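Local coordinates for protein putative D-tyrosyl-tRNA(Tyr) deacylase 2 (Leishmania major, PDB 1TC5) that may hydrolyse D-tyrosyl-tRNA(Tyr) to D-tyrosine and free tRNA(Tyr), acting as a homodimeric D-aminoacyl-tRNA deacylase, a highly divergent member of the DTD family, at residues L86-P98 and Y126-G138. Sequence-based numbering, arbitrary orientation.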
loop_
_atom_site.group_PDB
_atom_site.type_symbol
_atom_site.label_atom_id
_atom_site.label_comp_id
_atom_site.label_asym_id
_atom_site.label_seq_id
_atom_site.Cartn_x
_atom_site.Cartn_y
_atom_site.Cartn_z
ATOM N N LEU A 86 8.632 5.767 -15.339
ATOM C CA LEU A 86 7.385 6.192 -15.932
ATOM C C LEU A 86 7.664 7.082 -17.127
ATOM O O LEU A 86 6.964 7.000 -18.125
ATOM C CB LEU A 86 6.526 6.945 -14.913
ATOM C CG LEU A 86 5.761 5.998 -14.014
ATOM C CD1 LEU A 86 5.432 6.681 -12.687
ATOM C CD2 LEU A 86 4.483 5.495 -14.757
ATOM N N GLU A 87 8.706 7.912 -17.040
ATOM C CA GLU A 87 9.038 8.836 -18.120
ATOM C C GLU A 87 9.263 8.088 -19.441
ATOM O O GLU A 87 8.736 8.476 -20.468
ATOM C CB GLU A 87 10.255 9.700 -17.738
ATOM C CG GLU A 87 10.762 10.643 -18.827
ATOM C CD GLU A 87 12.008 11.419 -18.404
ATOM O OE1 GLU A 87 13.005 10.791 -17.962
ATOM O OE2 GLU A 87 11.996 12.677 -18.505
ATOM N N GLU A 88 9.990 6.979 -19.412
ATOM C CA GLU A 88 10.269 6.250 -20.653
ATOM C C GLU A 88 9.092 5.370 -21.086
ATOM O O GLU A 88 9.148 4.766 -22.144
ATOM C CB GLU A 88 11.564 5.424 -20.536
ATOM C CG GLU A 88 11.494 4.187 -19.651
ATOM C CD GLU A 88 12.874 3.603 -19.384
ATOM O OE1 GLU A 88 13.691 3.522 -20.332
ATOM O OE2 GLU A 88 13.157 3.255 -18.220
ATOM N N CYS A 89 8.047 5.288 -20.261
ATOM C CA CYS A 89 6.810 4.595 -20.640
ATOM C C CYS A 89 5.609 5.565 -20.494
ATOM O O CYS A 89 4.818 5.443 -19.576
ATOM C CB CYS A 89 6.641 3.334 -19.794
ATOM S SG CYS A 89 8.058 2.200 -19.850
ATOM N N PRO A 90 5.483 6.510 -21.429
ATOM C CA PRO A 90 4.463 7.574 -21.357
ATOM C C PRO A 90 3.009 7.131 -21.285
ATOM O O PRO A 90 2.192 7.953 -20.861
ATOM C CB PRO A 90 4.661 8.376 -22.665
ATOM C CG PRO A 90 5.576 7.530 -23.553
ATOM C CD PRO A 90 6.337 6.624 -22.628
ATOM N N GLU A 91 2.699 5.906 -21.699
ATOM C CA GLU A 91 1.329 5.412 -21.764
ATOM C C GLU A 91 0.829 4.740 -20.494
ATOM O O GLU A 91 -0.361 4.456 -20.395
ATOM C CB GLU A 91 1.196 4.428 -22.916
ATOM C CG GLU A 91 1.312 5.087 -24.283
ATOM C CD GLU A 91 0.731 4.212 -25.378
ATOM O OE1 GLU A 91 -0.521 4.134 -25.480
ATOM O OE2 GLU A 91 1.519 3.602 -26.125
ATOM N N MET A 92 1.730 4.471 -19.551
ATOM C CA MET A 92 1.335 3.921 -18.264
ATOM C C MET A 92 0.418 4.931 -17.548
ATOM O O MET A 92 0.575 6.146 -17.693
ATOM C CB MET A 92 2.564 3.607 -17.396
ATOM C CG MET A 92 3.448 2.430 -17.866
ATOM S SD MET A 92 2.608 0.791 -17.939
ATOM C CE MET A 92 2.222 0.690 -19.691
ATOM N N ASP A 93 -0.547 4.400 -16.811
ATOM C CA ASP A 93 -1.486 5.179 -16.026
ATOM C C ASP A 93 -0.883 5.429 -14.650
ATOM O O ASP A 93 -0.061 4.661 -14.176
ATOM C CB ASP A 93 -2.830 4.429 -15.908
ATOM C CG ASP A 93 -3.643 4.471 -17.170
ATOM O OD1 ASP A 93 -3.181 4.991 -18.214
ATOM O OD2 ASP A 93 -4.793 4.002 -17.227
ATOM N N ILE A 94 -1.284 6.531 -14.036
ATOM C CA ILE A 94 -0.914 6.860 -12.658
ATOM C C ILE A 94 -2.214 7.155 -11.913
ATOM O O ILE A 94 -3.077 7.909 -12.400
ATOM C CB ILE A 94 0.085 8.065 -12.599
ATOM C CG1 ILE A 94 1.356 7.745 -13.399
ATOM C CG2 ILE A 94 0.475 8.388 -11.156
ATOM C CD1 ILE A 94 2.199 8.972 -13.717
ATOM N N LEU A 95 -2.348 6.519 -10.760
ATOM C CA LEU A 95 -3.476 6.674 -9.863
ATOM C C LEU A 95 -2.945 7.207 -8.544
ATOM O O LEU A 95 -2.165 6.539 -7.907
ATOM C CB LEU A 95 -4.141 5.315 -9.628
ATOM C CG LEU A 95 -5.322 5.312 -8.661
ATOM C CD1 LEU A 95 -6.396 6.271 -9.110
ATOM C CD2 LEU A 95 -5.908 3.906 -8.522
ATOM N N ILE A 96 -3.389 8.401 -8.160
ATOM C CA ILE A 96 -2.858 9.131 -7.000
ATOM C C ILE A 96 -3.943 9.141 -5.949
ATOM O O ILE A 96 -5.089 9.548 -6.229
ATOM C CB ILE A 96 -2.499 10.608 -7.384
ATOM C CG1 ILE A 96 -1.497 10.638 -8.534
ATOM C CG2 ILE A 96 -1.939 11.336 -6.198
ATOM C CD1 ILE A 96 -1.383 11.978 -9.222
ATOM N N VAL A 97 -3.586 8.682 -4.756
ATOM C CA VAL A 97 -4.480 8.672 -3.624
ATOM C C VAL A 97 -3.870 9.462 -2.453
ATOM O O VAL A 97 -2.772 9.131 -1.982
ATOM C CB VAL A 97 -4.739 7.228 -3.180
ATOM C CG1 VAL A 97 -5.855 7.158 -2.172
ATOM C CG2 VAL A 97 -5.035 6.360 -4.410
ATOM N N PRO A 98 -4.591 10.459 -1.943
ATOM C CA PRO A 98 -4.112 11.181 -0.771
ATOM C C PRO A 98 -4.227 10.255 0.436
ATOM O O PRO A 98 -5.298 9.688 0.676
ATOM C CB PRO A 98 -5.067 12.382 -0.667
ATOM C CG PRO A 98 -6.338 11.955 -1.349
ATOM C CD PRO A 98 -5.925 10.933 -2.380
ATOM N N TYR A 126 -1.474 19.090 -2.561
ATOM C CA TYR A 126 -2.004 17.900 -3.240
ATOM C C TYR A 126 -2.520 18.262 -4.623
ATOM O O TYR A 126 -2.240 17.587 -5.621
ATOM C CB TYR A 126 -3.165 17.288 -2.459
ATOM C CG TYR A 126 -3.847 16.146 -3.178
ATOM C CD1 TYR A 126 -3.204 14.918 -3.340
ATOM C CD2 TYR A 126 -5.121 16.285 -3.692
ATOM C CE1 TYR A 126 -3.804 13.868 -4.021
ATOM C CE2 TYR A 126 -5.733 15.234 -4.359
ATOM C CZ TYR A 126 -5.076 14.029 -4.519
ATOM O OH TYR A 126 -5.695 12.969 -5.174
ATOM N N ASP A 127 -3.306 19.318 -4.653
ATOM C CA ASP A 127 -3.814 19.852 -5.901
ATOM C C ASP A 127 -2.685 20.236 -6.870
ATOM O O ASP A 127 -2.744 19.941 -8.064
ATOM C CB ASP A 127 -4.695 21.057 -5.599
ATOM C CG ASP A 127 -5.436 21.544 -6.805
ATOM O OD1 ASP A 127 -6.342 20.816 -7.257
ATOM O OD2 ASP A 127 -5.184 22.635 -7.361
ATOM N N ARG A 128 -1.658 20.895 -6.337
ATOM C CA ARG A 128 -0.536 21.368 -7.148
ATOM C C ARG A 128 0.262 20.193 -7.663
ATOM O O ARG A 128 0.663 20.160 -8.819
ATOM C CB ARG A 128 0.329 22.317 -6.322
ATOM C CG ARG A 128 1.290 23.167 -7.106
ATOM C CD ARG A 128 0.634 24.323 -7.821
ATOM N NE ARG A 128 1.583 25.063 -8.658
ATOM C CZ ARG A 128 1.296 25.615 -9.840
ATOM N NH1 ARG A 128 0.079 25.532 -10.377
ATOM N NH2 ARG A 128 2.244 26.264 -10.496
ATOM N N PHE A 129 0.446 19.202 -6.806
ATOM C CA PHE A 129 1.168 17.997 -7.161
ATOM C C PHE A 129 0.462 17.193 -8.258
ATOM O O PHE A 129 1.119 16.705 -9.170
ATOM C CB PHE A 129 1.375 17.125 -5.923
ATOM C CG PHE A 129 2.059 15.833 -6.206
ATOM C CD1 PHE A 129 3.451 15.759 -6.198
ATOM C CD2 PHE A 129 1.319 14.684 -6.472
ATOM C CE1 PHE A 129 4.099 14.557 -6.445
ATOM C CE2 PHE A 129 1.967 13.455 -6.711
ATOM C CZ PHE A 129 3.355 13.406 -6.714
ATOM N N CYS A 130 -0.868 17.088 -8.190
ATOM C CA CYS A 130 -1.630 16.385 -9.207
ATOM C C CYS A 130 -1.593 17.148 -10.541
ATOM O O CYS A 130 -1.488 16.528 -11.600
ATOM C CB CYS A 130 -3.081 16.155 -8.753
ATOM S SG CYS A 130 -3.314 15.037 -7.304
ATOM N N HIS A 131 -1.684 18.478 -10.477
ATOM C CA HIS A 131 -1.526 19.321 -11.670
ATOM C C HIS A 131 -0.176 19.077 -12.392
ATOM O O HIS A 131 -0.128 18.918 -13.620
ATOM C CB HIS A 131 -1.681 20.802 -11.288
ATOM C CG HIS A 131 -1.304 21.750 -12.388
ATOM N ND1 HIS A 131 -1.859 21.684 -13.649
ATOM C CD2 HIS A 131 -0.410 22.768 -12.422
ATOM C CE1 HIS A 131 -1.331 22.628 -14.410
ATOM N NE2 HIS A 131 -0.442 23.293 -13.693
ATOM N N PHE A 132 0.916 19.083 -11.629
ATOM C CA PHE A 132 2.250 18.897 -12.175
ATOM C C PHE A 132 2.391 17.530 -12.819
ATOM O O PHE A 132 3.076 17.395 -13.810
ATOM C CB PHE A 132 3.321 19.089 -11.093
ATOM C CG PHE A 132 3.554 20.526 -10.680
ATOM C CD1 PHE A 132 3.219 21.602 -11.511
ATOM C CD2 PHE A 132 4.163 20.802 -9.456
ATOM C CE1 PHE A 132 3.463 22.913 -11.119
ATOM C CE2 PHE A 132 4.406 22.114 -9.057
ATOM C CZ PHE A 132 4.062 23.173 -9.899
ATOM N N VAL A 133 1.758 16.507 -12.243
ATOM C CA VAL A 133 1.835 15.147 -12.799
ATOM C C VAL A 133 1.060 15.107 -14.118
ATOM O O VAL A 133 1.562 14.615 -15.118
ATOM C CB VAL A 133 1.334 14.062 -11.777
ATOM C CG1 VAL A 133 1.330 12.616 -12.375
ATOM C CG2 VAL A 133 2.200 14.084 -10.521
ATOM N N ARG A 134 -0.149 15.663 -14.128
ATOM C CA ARG A 134 -0.943 15.777 -15.356
ATOM C C ARG A 134 -0.141 16.427 -16.484
ATOM O O ARG A 134 -0.146 15.941 -17.623
ATOM C CB ARG A 134 -2.211 16.630 -15.137
ATOM C CG ARG A 134 -3.365 15.967 -14.384
ATOM C CD ARG A 134 -4.533 16.949 -14.130
ATOM N NE ARG A 134 -5.030 16.877 -12.773
ATOM C CZ ARG A 134 -5.352 17.912 -12.019
ATOM N NH1 ARG A 134 -5.226 19.157 -12.458
ATOM N NH2 ARG A 134 -5.813 17.688 -10.796
ATOM N N VAL A 135 0.545 17.520 -16.153
ATOM C CA VAL A 135 1.302 18.286 -17.141
ATOM C C VAL A 135 2.475 17.446 -17.660
ATOM O O VAL A 135 2.692 17.376 -18.869
ATOM C CB VAL A 135 1.747 19.660 -16.563
ATOM C CG1 VAL A 135 2.727 20.376 -17.479
ATOM C CG2 VAL A 135 0.518 20.536 -16.325
ATOM N N ALA A 136 3.187 16.768 -16.757
ATOM C CA ALA A 136 4.338 15.936 -17.146
ATOM C C ALA A 136 3.940 14.670 -17.919
ATOM O O ALA A 136 4.788 14.023 -18.539
ATOM C CB ALA A 136 5.175 15.553 -15.908
ATOM N N ARG A 137 2.665 14.308 -17.859
ATOM C CA ARG A 137 2.148 13.163 -18.603
ATOM C C ARG A 137 1.354 13.562 -19.852
ATOM O O ARG A 137 0.831 12.693 -20.562
ATOM C CB ARG A 137 1.316 12.260 -17.672
ATOM C CG ARG A 137 2.088 11.764 -16.455
ATOM C CD ARG A 137 3.310 10.938 -16.800
ATOM N NE ARG A 137 2.967 9.561 -17.154
ATOM C CZ ARG A 137 3.850 8.672 -17.595
ATOM N NH1 ARG A 137 5.097 9.029 -17.805
ATOM N NH2 ARG A 137 3.482 7.425 -17.853
ATOM N N GLY A 138 1.289 14.856 -20.140
ATOM C CA GLY A 138 0.683 15.349 -21.363
ATOM C C GLY A 138 -0.831 15.277 -21.361
ATOM O O GLY A 138 -1.446 15.217 -22.422
HETATM O O HOH W 1 2.591 10.548 -20.757
HETATM O O HOH W 2 0.049 8.647 -16.990
#
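Ile-94, Ile-96 and Pro-98 turn one side of strand 93-98 onto Tyr-126, Cys-130 and Val-133 of helix 126-136, an alpha/beta layer in which the helix packs on one face of the mixed sheet of this DTD-family protein, running antiparallel to the strand (175°, axes 10.6 Å apart). The tightly packed part is apolar. Ile-96 sits in the middle: its CG2 lies 3.8 Å from Tyr-126 CE1, while its CD1 points in among Cys-130 SG, Val-133 CG1 and, more distantly, Phe-129. Ile-94 CD1 meets Val-133 CG1 at 4.0 Å. The Tyr-126 ring has Cys-130 SG over one face and Pro-98 CB over the other, both displaced toward the rim; Pro-98 CB makes the CH-pi contact, 4.2 Å from the centroid. Tyr-126 OH is hydrogen-bonded to Gly-172 O. Phe-129 also touches Val-62 of helix 55-67.

Toward the helix C-terminus the contact becomes polar and more open to solvent. Helix 126-136 ends in a Schellman motif at Gly-138, and just before it Arg-137, bent at chi2 and chi3 (-60° and -79°), swings its guanidinium into the loop 86-92. Leu-86 CB covers one face of this group and Pro-90 O the opposite face, close but poorly angled for a hydrogen bond. Three carbonyls receive its edge: Arg-137 NH1 donates to Leu-86 O, and NH2 to both Cys-89 O (2.9 Å) and Met-92 O (3.2 Å), these two near the plane. Leu-86 O and Cys-89 O each also accept the amide N-H that closes a type I turn, from the opposite face of the carbonyl plane, so the arginine ties two successive turns together. Ile-94 CD1 packs on the bend of the Arg-137 chain, 3.8 Å from Arg-137 CD. On the solvent side, with Pro-90 and Glu-87 exposed, one water bridges Pro-90 O and Arg-137 O. A second water donates to Met-92 O and accepts from Arg-137 NE at 3.1 Å.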